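Long-range contacts in hydrolase, isochorismatase family (Pseudomonas putida, PDB 4L07), which probably hydrolyses the amide of maleamate to maleate and ammonia, as an amidase of the isochorismatase family: residues A[48-52]-A[102-106]; A[53-58]-A[199-204]; A[60-64]-A[203-207]; A[141-147]-A[170-174]; A[164-170]-A[190-196]. All coordinates share one frame; numbering follows the deposited sequence.

Interaction 1 of 5, residues A[48-52]-A[102-106]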
# COMPACT_ATOMS: atom_id res chain seq x y z
N MET A 48 2.88 21.97 20.40
CA MET A 48 2.02 21.02 21.11
C MET A 48 0.82 21.69 21.77
O MET A 48 -0.26 21.12 21.80
CB MET A 48 2.81 20.21 22.14
CG MET A 48 3.68 19.12 21.53
SD MET A 48 4.44 18.01 22.72
CE MET A 48 5.58 19.11 23.57
N SER A 49 1.01 22.90 22.29
CA SER A 49 -0.11 23.61 22.90
C SER A 49 -1.13 24.08 21.86
O SER A 49 -2.33 24.04 22.11
CB SER A 49 0.37 24.77 23.78
OG SER A 49 1.06 25.73 23.02
N ARG A 50 -0.65 24.49 20.68
CA ARG A 50 -1.55 24.84 19.58
C ARG A 50 -2.29 23.58 19.09
O ARG A 50 -3.49 23.62 18.84
CB ARG A 50 -0.79 25.49 18.41
CG ARG A 50 -0.07 26.80 18.71
CD ARG A 50 -1.03 27.96 18.97
NE ARG A 50 -1.55 27.95 20.34
CZ ARG A 50 -0.84 28.28 21.42
NH1 ARG A 50 0.44 28.64 21.31
NH2 ARG A 50 -1.40 28.23 22.62
N THR A 51 -1.55 22.48 18.97
CA THR A 51 -2.13 21.21 18.54
C THR A 51 -3.19 20.74 19.54
O THR A 51 -4.26 20.29 19.15
CB THR A 51 -1.04 20.13 18.32
OG1 THR A 51 -0.10 20.60 17.34
CG2 THR A 51 -1.65 18.81 17.86
N LYS A 52 -2.90 20.89 20.84
CA LYS A 52 -3.86 20.50 21.88
C LYS A 52 -5.20 21.23 21.72
O LYS A 52 -6.26 20.62 21.86
CB LYS A 52 -3.29 20.74 23.29
CG LYS A 52 -4.22 20.29 24.41
CD LYS A 52 -3.56 20.45 25.78
CE LYS A 52 -4.51 20.06 26.91
NZ LYS A 52 -5.76 20.87 26.94
N ASP A 102 3.55 12.52 24.00
CA ASP A 102 3.78 13.57 24.98
C ASP A 102 2.45 14.07 25.56
O ASP A 102 1.53 14.42 24.82
CB ASP A 102 4.58 14.72 24.34
CG ASP A 102 5.13 15.70 25.36
OD1 ASP A 102 4.44 15.99 26.35
OD2 ASP A 102 6.27 16.18 25.17
N MET A 103 2.35 14.09 26.89
CA MET A 103 1.11 14.51 27.56
C MET A 103 0.70 15.95 27.26
O MET A 103 -0.48 16.29 27.39
CB MET A 103 1.19 14.26 29.08
CG MET A 103 0.90 12.83 29.51
SD MET A 103 -0.66 12.14 28.89
CE MET A 103 -1.89 13.12 29.76
N ALA A 104 1.66 16.78 26.85
CA ALA A 104 1.40 18.17 26.47
C ALA A 104 0.46 18.31 25.27
O ALA A 104 -0.10 19.38 25.04
CB ALA A 104 2.71 18.91 26.21
N THR A 105 0.28 17.23 24.52
CA THR A 105 -0.66 17.21 23.40
C THR A 105 -2.10 17.13 23.90
O THR A 105 -3.03 17.39 23.14
CB THR A 105 -0.43 15.99 22.50
OG1 THR A 105 -0.68 14.79 23.25
CG2 THR A 105 0.99 15.97 21.96
N GLY A 106 -2.26 16.74 25.16
CA GLY A 106 -3.58 16.54 25.75
C GLY A 106 -4.25 15.26 25.30
O GLY A 106 -5.47 15.12 25.42
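M48 reaches across to D102 with its thioether, and the two side chains cross at about a right angle. The methyl CE of M48 lies 3.4 Å from OD2 of D102, and SD of M48 is 3.6 Å from the carboxylate carbon CG of D102. The M48 chain bends at its last torsion (chi3 -66°), and CE also meets CB of A104 at 3.9 Å. SD of M48 has CG2 of T105 beside it. The aliphatic chain of K52 runs alongside the backbone of the turn, with CB 3.4 Å from O of T105 and CE 3.8 Å from CA of G106. The amine of K52 is turned away and pairs with D56. G106 has positive phi, and a CB there would run into CG of K52. The turn is braced by D102: OD1 accepts from N of A104 (2.9 Å), an Asx turn, and O of D102 takes both N and OG1 of T105. OD2 of D102 is bonded to T34. With an alanine in place of D102, N of A104 and the hydroxyl of T34 would probably lose their acceptor, and the M48 methyl would face a gap. The contact joins helix 45-60 to the loop before strand 112-116. M48 and D102 also touch helix 31-34, and T51 turns to C170 of strand 163-172.

Interaction 2 of 5, residues A[53-58]-A[199-204]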
# COMPACT_ATOMS: atom_id res chain seq x y z
N GLU A 53 -5.14 22.52 21.40
CA GLU A 53 -6.34 23.32 21.17
C GLU A 53 -7.16 22.78 20.00
O GLU A 53 -8.38 22.63 20.10
CB GLU A 53 -5.98 24.79 20.94
CG GLU A 53 -5.29 25.44 22.13
CD GLU A 53 -4.99 26.92 21.92
OE1 GLU A 53 -4.51 27.29 20.82
OE2 GLU A 53 -5.23 27.71 22.86
N ILE A 54 -6.48 22.47 18.90
CA ILE A 54 -7.12 21.90 17.72
C ILE A 54 -7.77 20.55 18.03
O ILE A 54 -8.94 20.33 17.70
CB ILE A 54 -6.12 21.78 16.54
CG1 ILE A 54 -5.76 23.17 16.00
CG2 ILE A 54 -6.71 20.92 15.42
CD1 ILE A 54 -4.69 23.16 14.92
N CYS A 55 -7.01 19.67 18.67
CA CYS A 55 -7.49 18.32 19.02
C CYS A 55 -8.66 18.38 20.00
O CYS A 55 -9.65 17.66 19.82
CB CYS A 55 -6.36 17.47 19.59
SG CYS A 55 -5.10 17.00 18.37
N ASP A 56 -8.56 19.23 21.02
CA ASP A 56 -9.66 19.41 21.98
C ASP A 56 -10.97 19.82 21.31
O ASP A 56 -12.03 19.29 21.64
CB ASP A 56 -9.29 20.39 23.10
CG ASP A 56 -8.30 19.81 24.09
OD1 ASP A 56 -7.94 18.62 23.97
OD2 ASP A 56 -7.87 20.54 25.01
N LEU A 57 -10.89 20.76 20.36
CA LEU A 57 -12.06 21.20 19.62
C LEU A 57 -12.59 20.07 18.73
O LEU A 57 -13.78 19.74 18.79
CB LEU A 57 -11.74 22.42 18.75
CG LEU A 57 -12.76 23.55 18.50
CD1 LEU A 57 -12.57 24.14 17.11
CD2 LEU A 57 -14.22 23.17 18.72
N ALA A 58 -11.72 19.49 17.91
CA ALA A 58 -12.12 18.41 17.00
C ALA A 58 -12.77 17.24 17.73
O ALA A 58 -13.82 16.73 17.31
CB ALA A 58 -10.92 17.93 16.18
N ILE A 199 -7.59 27.13 11.51
CA ILE A 199 -8.12 25.78 11.71
C ILE A 199 -9.28 25.79 12.71
O ILE A 199 -10.34 25.24 12.43
CB ILE A 199 -7.03 24.78 12.14
CG1 ILE A 199 -5.95 24.63 11.05
CG2 ILE A 199 -7.63 23.42 12.51
CD1 ILE A 199 -6.47 24.19 9.69
N LEU A 200 -9.07 26.44 13.86
CA LEU A 200 -10.07 26.46 14.93
C LEU A 200 -11.38 27.09 14.46
O LEU A 200 -12.45 26.52 14.69
CB LEU A 200 -9.53 27.19 16.16
CG LEU A 200 -8.37 26.53 16.93
CD1 LEU A 200 -7.76 27.53 17.90
CD2 LEU A 200 -8.80 25.26 17.65
N LYS A 201 -11.29 28.24 13.80
CA LYS A 201 -12.45 28.94 13.25
C LYS A 201 -13.15 28.06 12.21
O LYS A 201 -14.38 27.96 12.20
CB LYS A 201 -12.02 30.28 12.64
CG LYS A 201 -13.15 31.13 12.08
CD LYS A 201 -12.61 32.45 11.54
CE LYS A 201 -13.63 33.18 10.68
NZ LYS A 201 -14.72 33.80 11.48
N TRP A 202 -12.35 27.41 11.36
CA TRP A 202 -12.87 26.52 10.32
C TRP A 202 -13.61 25.33 10.88
O TRP A 202 -14.68 24.99 10.38
CB TRP A 202 -11.74 26.09 9.38
CG TRP A 202 -12.19 25.05 8.38
CD1 TRP A 202 -13.09 25.21 7.33
CD2 TRP A 202 -11.79 23.63 8.32
NE1 TRP A 202 -13.27 24.03 6.65
CE2 TRP A 202 -12.52 23.05 7.19
CE3 TRP A 202 -10.94 22.82 9.06
CZ2 TRP A 202 -12.38 21.72 6.84
CZ3 TRP A 202 -10.81 21.48 8.70
CH2 TRP A 202 -11.51 20.94 7.61
N LEU A 203 -13.06 24.69 11.91
CA LEU A 203 -13.72 23.53 12.53
C LEU A 203 -15.09 23.91 13.13
O LEU A 203 -16.07 23.18 12.96
CB LEU A 203 -12.83 22.86 13.59
CG LEU A 203 -11.54 22.19 13.11
CD1 LEU A 203 -10.65 21.80 14.28
CD2 LEU A 203 -11.84 20.98 12.22
N ARG A 204 -15.14 25.06 13.80
CA ARG A 204 -16.41 25.58 14.34
C ARG A 204 -17.42 25.83 13.23
O ARG A 204 -18.61 25.54 13.38
CB ARG A 204 -16.18 26.87 15.15
CG ARG A 204 -15.41 26.64 16.44
CD ARG A 204 -15.46 27.85 17.36
NE ARG A 204 -14.72 27.59 18.60
CZ ARG A 204 -15.22 26.97 19.67
NH1 ARG A 204 -16.47 26.52 19.69
NH2 ARG A 204 -14.45 26.80 20.74
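Helices 53-58 and 199-204 run side by side in the same direction, their axes 10.0 Å apart and inclined by only 5°. L57 points toward the other helix. Its CD1 sits 3.4 Å from O of L200 and 3.8 Å from CB of L203, between successive turns. CG of R204 borders the same methyl. The second methyl, CD2 of L57, lies 4.0 Å from CZ of R204, over the centre of one guanidinium face. The arginine chain is extended from CG to NE and crosses the leucine at about a right angle. L200 answers from the other side: its CD2 comes down on helix 53-58, 3.6 Å from O of E53, and also touches CA of I54. Closer to the sheet, I54 meets I199. CD1 of I54 is 3.8 Å from CG2 of I199. The chi1 of I199 (-63°) puts CG2 opposite the backbone N, on the I54 side. CD1 of L203 fills the next step, against CG2 of I54 and, at 4.3 Å, CB of A58. The interface is thus apolar towards the sheet and edged by R204 and by E53, whose carboxylate pairs with R50. I54 rests on I24 and P167, and I199 on L165. Two parallel helices laid together on one face of a parallel sheet are characteristic of the three-layer alpha/beta/alpha sandwich of isochorismatase-like hydrolases.

Interaction 3 of 5, residues A[60-64]-A[203-207]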
# COMPACT_ATOMS: atom_id res chain seq x y z
N ALA A 60 -14.22 17.18 20.70
CA ALA A 60 -15.52 17.61 21.23
C ALA A 60 -16.59 17.66 20.14
O ALA A 60 -17.77 17.40 20.41
CB ALA A 60 -15.39 18.96 21.92
N LEU A 61 -16.18 17.98 18.91
CA LEU A 61 -17.08 18.03 17.76
C LEU A 61 -17.28 16.67 17.10
O LEU A 61 -17.97 16.56 16.08
CB LEU A 61 -16.59 19.06 16.73
CG LEU A 61 -16.57 20.53 17.15
CD1 LEU A 61 -16.00 21.40 16.03
CD2 LEU A 61 -17.95 21.03 17.56
N GLU A 62 -16.67 15.64 17.68
CA GLU A 62 -16.76 14.25 17.20
C GLU A 62 -16.14 14.02 15.81
O GLU A 62 -16.58 13.17 15.04
CB GLU A 62 -18.19 13.70 17.30
CG GLU A 62 -18.69 13.66 18.74
CD GLU A 62 -20.15 13.27 18.88
OE1 GLU A 62 -20.59 13.08 20.03
OE2 GLU A 62 -20.86 13.14 17.86
N PHE A 63 -15.11 14.80 15.51
CA PHE A 63 -14.28 14.56 14.33
C PHE A 63 -13.12 13.67 14.76
O PHE A 63 -12.61 13.82 15.89
CB PHE A 63 -13.73 15.87 13.76
CG PHE A 63 -14.78 16.87 13.38
CD1 PHE A 63 -16.00 16.47 12.82
CD2 PHE A 63 -14.55 18.24 13.54
CE1 PHE A 63 -16.97 17.40 12.47
CE2 PHE A 63 -15.51 19.17 13.18
CZ PHE A 63 -16.72 18.75 12.65
N PRO A 64 -12.68 12.75 13.89
CA PRO A 64 -11.59 11.85 14.27
C PRO A 64 -10.30 12.59 14.64
O PRO A 64 -9.91 13.55 13.96
CB PRO A 64 -11.38 10.99 13.02
CG PRO A 64 -12.73 10.96 12.39
CD PRO A 64 -13.30 12.34 12.61
N LEU A 203 -13.06 24.69 11.91
CA LEU A 203 -13.72 23.53 12.53
C LEU A 203 -15.09 23.91 13.13
O LEU A 203 -16.07 23.18 12.96
CB LEU A 203 -12.83 22.86 13.59
CG LEU A 203 -11.54 22.19 13.11
CD1 LEU A 203 -10.65 21.80 14.28
CD2 LEU A 203 -11.84 20.98 12.22
N ARG A 204 -15.14 25.06 13.80
CA ARG A 204 -16.41 25.58 14.34
C ARG A 204 -17.42 25.83 13.23
O ARG A 204 -18.61 25.54 13.38
CB ARG A 204 -16.18 26.87 15.15
CG ARG A 204 -15.41 26.64 16.44
CD ARG A 204 -15.46 27.85 17.36
NE ARG A 204 -14.72 27.59 18.60
CZ ARG A 204 -15.22 26.97 19.67
NH1 ARG A 204 -16.47 26.52 19.69
NH2 ARG A 204 -14.45 26.80 20.74
N SER A 205 -16.93 26.36 12.10
CA SER A 205 -17.76 26.63 10.94
C SER A 205 -18.38 25.36 10.33
O SER A 205 -19.57 25.34 10.03
CB SER A 205 -16.98 27.41 9.88
OG SER A 205 -17.83 27.82 8.84
N VAL A 206 -17.59 24.30 10.15
CA VAL A 206 -18.15 23.06 9.60
C VAL A 206 -19.14 22.36 10.53
O VAL A 206 -20.12 21.78 10.07
CB VAL A 206 -17.10 22.09 8.96
CG1 VAL A 206 -15.71 22.70 8.91
CG2 VAL A 206 -17.12 20.70 9.59
N ALA A 207 -18.90 22.44 11.84
CA ALA A 207 -19.84 21.91 12.83
C ALA A 207 -21.16 22.69 12.81
O ALA A 207 -22.23 22.11 12.96
CB ALA A 207 -19.23 21.93 14.21
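Apolar contacts carry most of this junction, and L61 and F63 supply them from the loop. L61 straddles CB of A207: its two methyls, CD1 and CD2, both lie 3.7 Å from that carbon. F63 stands next to it and meets L203 and V206. CG2 of V206 comes obliquely to the ring, 3.7 Å from CZ of F63. CD2 of F63 is 4.1 Å from CD2 of L203, the two chains sliding past each other in opposite directions. The ring is aimed by its first torsion, which sets CG anti to the carbonyl carbon (chi1 -58°). A second group of contacts is between carbon and a carbonyl oxygen. O of L203 has CD1 of L61 at 3.5 Å, and the edge of the F63 ring approaches it near the ring plane. That oxygen already accepts from N of A207 inside the helix. On the loop side, E62 has positive phi in a Schellman motif that ends helix 45-60, and L61 and F63 flank it in sequence. P22 of strand 22-27 also packs against F63, L203 and V206. This surface contact lacks polar bonds of its own, so it probably rests on van der Waals fit and partial burial.

Interaction 4 of 5, residues A[141-147]-A[170-174]. With SO4 (sulfate ion), chain C.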
# COMPACT_ATOMS: atom_id res chain seq x y z
N VAL A 141 -2.87 18.24 9.35
CA VAL A 141 -1.65 17.56 9.75
C VAL A 141 -0.81 18.46 10.64
O VAL A 141 -0.56 19.62 10.31
CB VAL A 141 -0.83 17.07 8.53
CG1 VAL A 141 0.37 16.26 8.99
CG2 VAL A 141 -1.70 16.23 7.60
N THR A 142 -0.39 17.91 11.78
CA THR A 142 0.45 18.59 12.77
C THR A 142 1.54 17.61 13.20
O THR A 142 1.46 16.42 12.89
CB THR A 142 -0.37 18.97 14.03
OG1 THR A 142 -0.79 17.79 14.72
CG2 THR A 142 -1.60 19.79 13.66
N GLY A 143 2.56 18.08 13.91
CA GLY A 143 3.54 17.18 14.49
C GLY A 143 5.01 17.50 14.29
O GLY A 143 5.38 18.66 14.09
N ALA A 144 5.85 16.47 14.37
CA ALA A 144 7.30 16.61 14.25
C ALA A 144 7.88 15.46 13.42
O ALA A 144 7.46 14.32 13.59
CB ALA A 144 7.93 16.62 15.63
N THR A 145 8.82 15.74 12.52
CA THR A 145 9.30 17.09 12.22
C THR A 145 8.74 17.53 10.88
O THR A 145 8.38 16.70 10.03
CB THR A 145 10.84 17.16 12.15
OG1 THR A 145 11.32 16.32 11.09
CG2 THR A 145 11.46 16.72 13.47
N THR A 146 8.67 18.84 10.68
CA THR A 146 8.12 19.40 9.44
C THR A 146 8.72 18.77 8.19
O THR A 146 8.00 18.34 7.28
CB THR A 146 8.31 20.91 9.39
OG1 THR A 146 8.00 21.45 10.67
CG2 THR A 146 7.41 21.54 8.34
N SER A 147 10.05 18.70 8.16
CA SER A 147 10.77 18.22 6.98
C SER A 147 10.78 16.70 6.84
O SER A 147 11.07 16.19 5.77
CB SER A 147 12.20 18.76 6.93
OG SER A 147 12.94 18.43 8.10
N CYS A 170 1.90 24.48 14.28
CA CYS A 170 1.73 23.17 14.93
C CYS A 170 2.79 22.17 14.48
O CYS A 170 2.76 20.99 14.87
CB CYS A 170 0.35 22.61 14.61
SG CYS A 170 -0.99 23.54 15.35
N CYS A 171 3.72 22.64 13.66
CA CYS A 171 4.76 21.80 13.10
C CYS A 171 6.11 22.22 13.67
O CYS A 171 6.49 23.39 13.60
CB CYS A 171 4.75 21.93 11.57
SG CYS A 171 3.24 21.30 10.80
N ALA A 172 6.83 21.25 14.25
CA ALA A 172 8.14 21.50 14.85
C ALA A 172 9.24 20.84 14.02
O ALA A 172 9.02 19.80 13.40
CB ALA A 172 8.17 20.99 16.28
N ASP A 173 10.42 21.45 14.01
CA ASP A 173 11.57 20.86 13.34
C ASP A 173 12.88 21.18 14.07
O ASP A 173 12.90 21.98 15.02
CB ASP A 173 11.63 21.33 11.87
CG ASP A 173 12.26 20.30 10.95
OD1 ASP A 173 13.12 19.52 11.42
OD2 ASP A 173 11.90 20.27 9.75
N ARG A 174 13.96 20.54 13.62
CA ARG A 174 15.29 20.66 14.22
C ARG A 174 16.02 21.93 13.80
O ARG A 174 16.95 22.35 14.47
CB ARG A 174 16.16 19.46 13.84
CG ARG A 174 15.65 18.18 14.45
CD ARG A 174 16.46 16.96 14.06
NE ARG A 174 15.82 15.79 14.65
CZ ARG A 174 14.88 15.06 14.05
NH1 ARG A 174 14.49 15.36 12.81
NH2 ARG A 174 14.34 14.04 14.70
S SO4 C . 11.66 12.96 11.55
O1 SO4 C . 12.39 13.51 12.73
O2 SO4 C . 10.47 13.77 11.26
O3 SO4 C . 12.55 12.98 10.37
O4 SO4 C . 11.25 11.55 11.81
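OD2 of D173 is gripped twice by S147. The hydroxyl OG donates to its syn lone pair at 2.7 Å, and the backbone N of S147 comes from above the carboxylate plane at 2.9 Å. The other oxygen, OD1 of D173, faces its own chain and accepts from N of R174. The acid thus ties the first turn of helix 146-159 to the loop after strand 163-172. O of A172 is close by and takes N of T146 at 2.9 Å, the donor above the carbonyl plane. Earlier in the strands two backbone bonds pair them: N of G143 to O of C170 (3.1 Å) and N of A172 to O of G143 (3.0 Å). A CB on G143 would jam against the preceding carbonyl. These are neighbouring parallel strands of a beta-alpha-beta unit, and the peptide between A144 and T145 is cis. A cis peptide just before the helix that carries C149 is consistent with the oxyanion hole of this family. A sulfate, probably from the crystallisation liquor, sits here. Its O2 accepts from N of T145 (2.9 Å) and from OG1 of T145 (2.7 Å). The chi1 of T145 (62°) places OG1 between the backbone N and the carbonyl carbon, where it reaches this oxygen. N of C149 and, from the second subunit, NZ of K189 also hydrogen-bond to the ion. NH1 (2.8 Å) and NH2 of R174 hold sulfate O1 at the guanidinium edge, and one guanidinium face lies on CG2 of T145.

Interaction 5 of 5, residues A[164-170]-A[190-196]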
# COMPACT_ATOMS: atom_id res chain seq x y z
N VAL A 164 -5.71 18.42 2.22
CA VAL A 164 -4.76 18.59 3.32
C VAL A 164 -4.57 20.04 3.75
O VAL A 164 -4.32 20.92 2.91
CB VAL A 164 -3.37 18.00 2.97
CG1 VAL A 164 -2.39 18.17 4.12
CG2 VAL A 164 -3.49 16.52 2.64
N LEU A 165 -4.68 20.25 5.06
CA LEU A 165 -4.37 21.54 5.68
C LEU A 165 -3.24 21.36 6.69
O LEU A 165 -3.24 20.41 7.47
CB LEU A 165 -5.61 22.10 6.38
CG LEU A 165 -6.91 22.18 5.56
CD1 LEU A 165 -8.07 22.65 6.45
CD2 LEU A 165 -6.76 23.11 4.36
N VAL A 166 -2.28 22.28 6.68
CA VAL A 166 -1.16 22.22 7.61
C VAL A 166 -0.98 23.54 8.37
O VAL A 166 -0.53 24.53 7.80
CB VAL A 166 0.15 21.76 6.91
CG1 VAL A 166 0.44 22.60 5.68
CG2 VAL A 166 1.33 21.77 7.86
N PRO A 167 -1.36 23.55 9.66
CA PRO A 167 -1.08 24.73 10.49
C PRO A 167 0.40 24.79 10.85
O PRO A 167 0.89 23.96 11.62
CB PRO A 167 -1.95 24.51 11.73
CG PRO A 167 -2.21 23.04 11.79
CD PRO A 167 -2.20 22.56 10.36
N ALA A 168 1.10 25.76 10.27
CA ALA A 168 2.55 25.89 10.41
C ALA A 168 3.00 26.00 11.86
O ALA A 168 4.05 25.48 12.24
CB ALA A 168 3.05 27.08 9.60
N ASP A 169 2.17 26.66 12.68
CA ASP A 169 2.48 26.84 14.09
C ASP A 169 2.23 25.59 14.94
O ASP A 169 2.34 25.63 16.17
CB ASP A 169 1.74 28.07 14.67
CG ASP A 169 0.23 27.94 14.61
OD1 ASP A 169 -0.45 28.54 15.47
OD2 ASP A 169 -0.30 27.25 13.71
N CYS A 170 1.90 24.48 14.28
CA CYS A 170 1.73 23.17 14.93
C CYS A 170 2.79 22.17 14.48
O CYS A 170 2.76 20.99 14.87
CB CYS A 170 0.35 22.61 14.61
SG CYS A 170 -0.99 23.54 15.35
N TYR A 190 1.05 20.27 -2.44
CA TYR A 190 0.39 19.21 -1.66
C TYR A 190 -0.78 19.61 -0.78
O TYR A 190 -1.72 18.85 -0.63
CB TYR A 190 1.42 18.42 -0.84
CG TYR A 190 2.59 17.91 -1.66
CD1 TYR A 190 2.39 17.05 -2.75
CD2 TYR A 190 3.89 18.31 -1.36
CE1 TYR A 190 3.46 16.60 -3.51
CE2 TYR A 190 4.96 17.86 -2.12
CZ TYR A 190 4.75 17.00 -3.18
OH TYR A 190 5.82 16.56 -3.93
N GLY A 191 -0.72 20.80 -0.18
CA GLY A 191 -1.79 21.21 0.73
C GLY A 191 -1.76 22.70 0.98
O GLY A 191 -0.92 23.40 0.43
N ASP A 192 -2.69 23.17 1.81
CA ASP A 192 -2.68 24.58 2.22
C ASP A 192 -2.00 24.76 3.57
O ASP A 192 -2.44 24.20 4.58
CB ASP A 192 -4.10 25.16 2.23
CG ASP A 192 -4.51 25.76 0.89
OD1 ASP A 192 -3.66 25.81 -0.03
OD2 ASP A 192 -5.67 26.20 0.75
N VAL A 193 -0.93 25.55 3.57
CA VAL A 193 -0.24 25.96 4.79
C VAL A 193 -0.98 27.16 5.37
O VAL A 193 -1.22 28.15 4.69
CB VAL A 193 1.25 26.29 4.53
CG1 VAL A 193 1.95 26.72 5.81
CG2 VAL A 193 1.96 25.10 3.91
N THR A 194 -1.30 27.06 6.65
CA THR A 194 -2.10 28.05 7.33
C THR A 194 -1.69 28.09 8.80
O THR A 194 -0.54 27.84 9.09
CB THR A 194 -3.61 27.83 7.11
OG1 THR A 194 -4.35 28.89 7.73
CG2 THR A 194 -4.05 26.48 7.63
N ASP A 195 -2.57 28.52 9.70
CA ASP A 195 -2.25 28.52 11.13
C ASP A 195 -3.40 27.98 11.98
O ASP A 195 -4.51 27.79 11.48
CB ASP A 195 -1.77 29.90 11.62
CG ASP A 195 -2.82 31.00 11.48
OD1 ASP A 195 -2.42 32.19 11.54
OD2 ASP A 195 -4.02 30.71 11.34
N SER A 196 -3.13 27.73 13.26
CA SER A 196 -4.10 27.12 14.17
C SER A 196 -5.37 27.96 14.35
O SER A 196 -6.47 27.40 14.41
CB SER A 196 -3.47 26.77 15.52
OG SER A 196 -2.91 27.91 16.15
O HOH W 1 -4.58 19.13 -0.35
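Strands 164-167 and 192-194 are the two strands of a parallel beta-alpha-beta unit joined by helix 176-189, with 192-194 at the edge of the sheet. Four backbone bonds alternate between them. D192 N gives to O of V164, V166 N to O of D192 at 2.8 Å, T194 N to O of V166, and A168 N to O of T194. V166 and V193 lie side by side, pointing the same way, with CG1 of V166 only 3.4 Å from CG2 of V193. L165 lays CD2 4.0 Å from CB of D192, whose carboxylate forms a salt bridge with K85 of the second subunit. At G191 a CB would collide with O of V164, and a water bridges N of V164 and O of Y190. The D169 carboxylate clasps S196 with both oxygens. OD1 accepts from OG of S196 (2.6 Å) and OD2 from N of S196 (2.9 Å), both on the syn side. A chi1 of 62° sets CG of D169 between its own N and carbonyl carbon, which brings both oxygens to S196. A valine in its place would probably leave both the hydroxyl and the N of S196 without an acceptor at the start of helix 196-207. D195, the N-cap, accepts from N of D198 with OD2. V164 rests on helix 146-159, L165 packs against helix 196-207, and R50 of helix 45-60 touches D169 and S196.

Interactions 4 and 5 sit on successive strand pairs of the sheet and share C170, with N of V141 probably bonded to O of L165 at 2.9 Å. Interaction 4 holds the sulfate, at the likely active site. Helix 45-60 ties the others to that core. Interaction 1 reaches it through T51, whose CG2 lies 3.4 Å from OG1 of T142, and through R50, which also touches interaction 5. Interaction 2 reaches it where CD1 of I54 lies 3.7 Å from SG of C170. Interaction 3 continues interaction 2 along helix 196-207 and into the loop after helix 45-60, sharing L203 and R204. Its centre is about 23 Å from that of interaction 4, so it lies well away from the sulfate pocket.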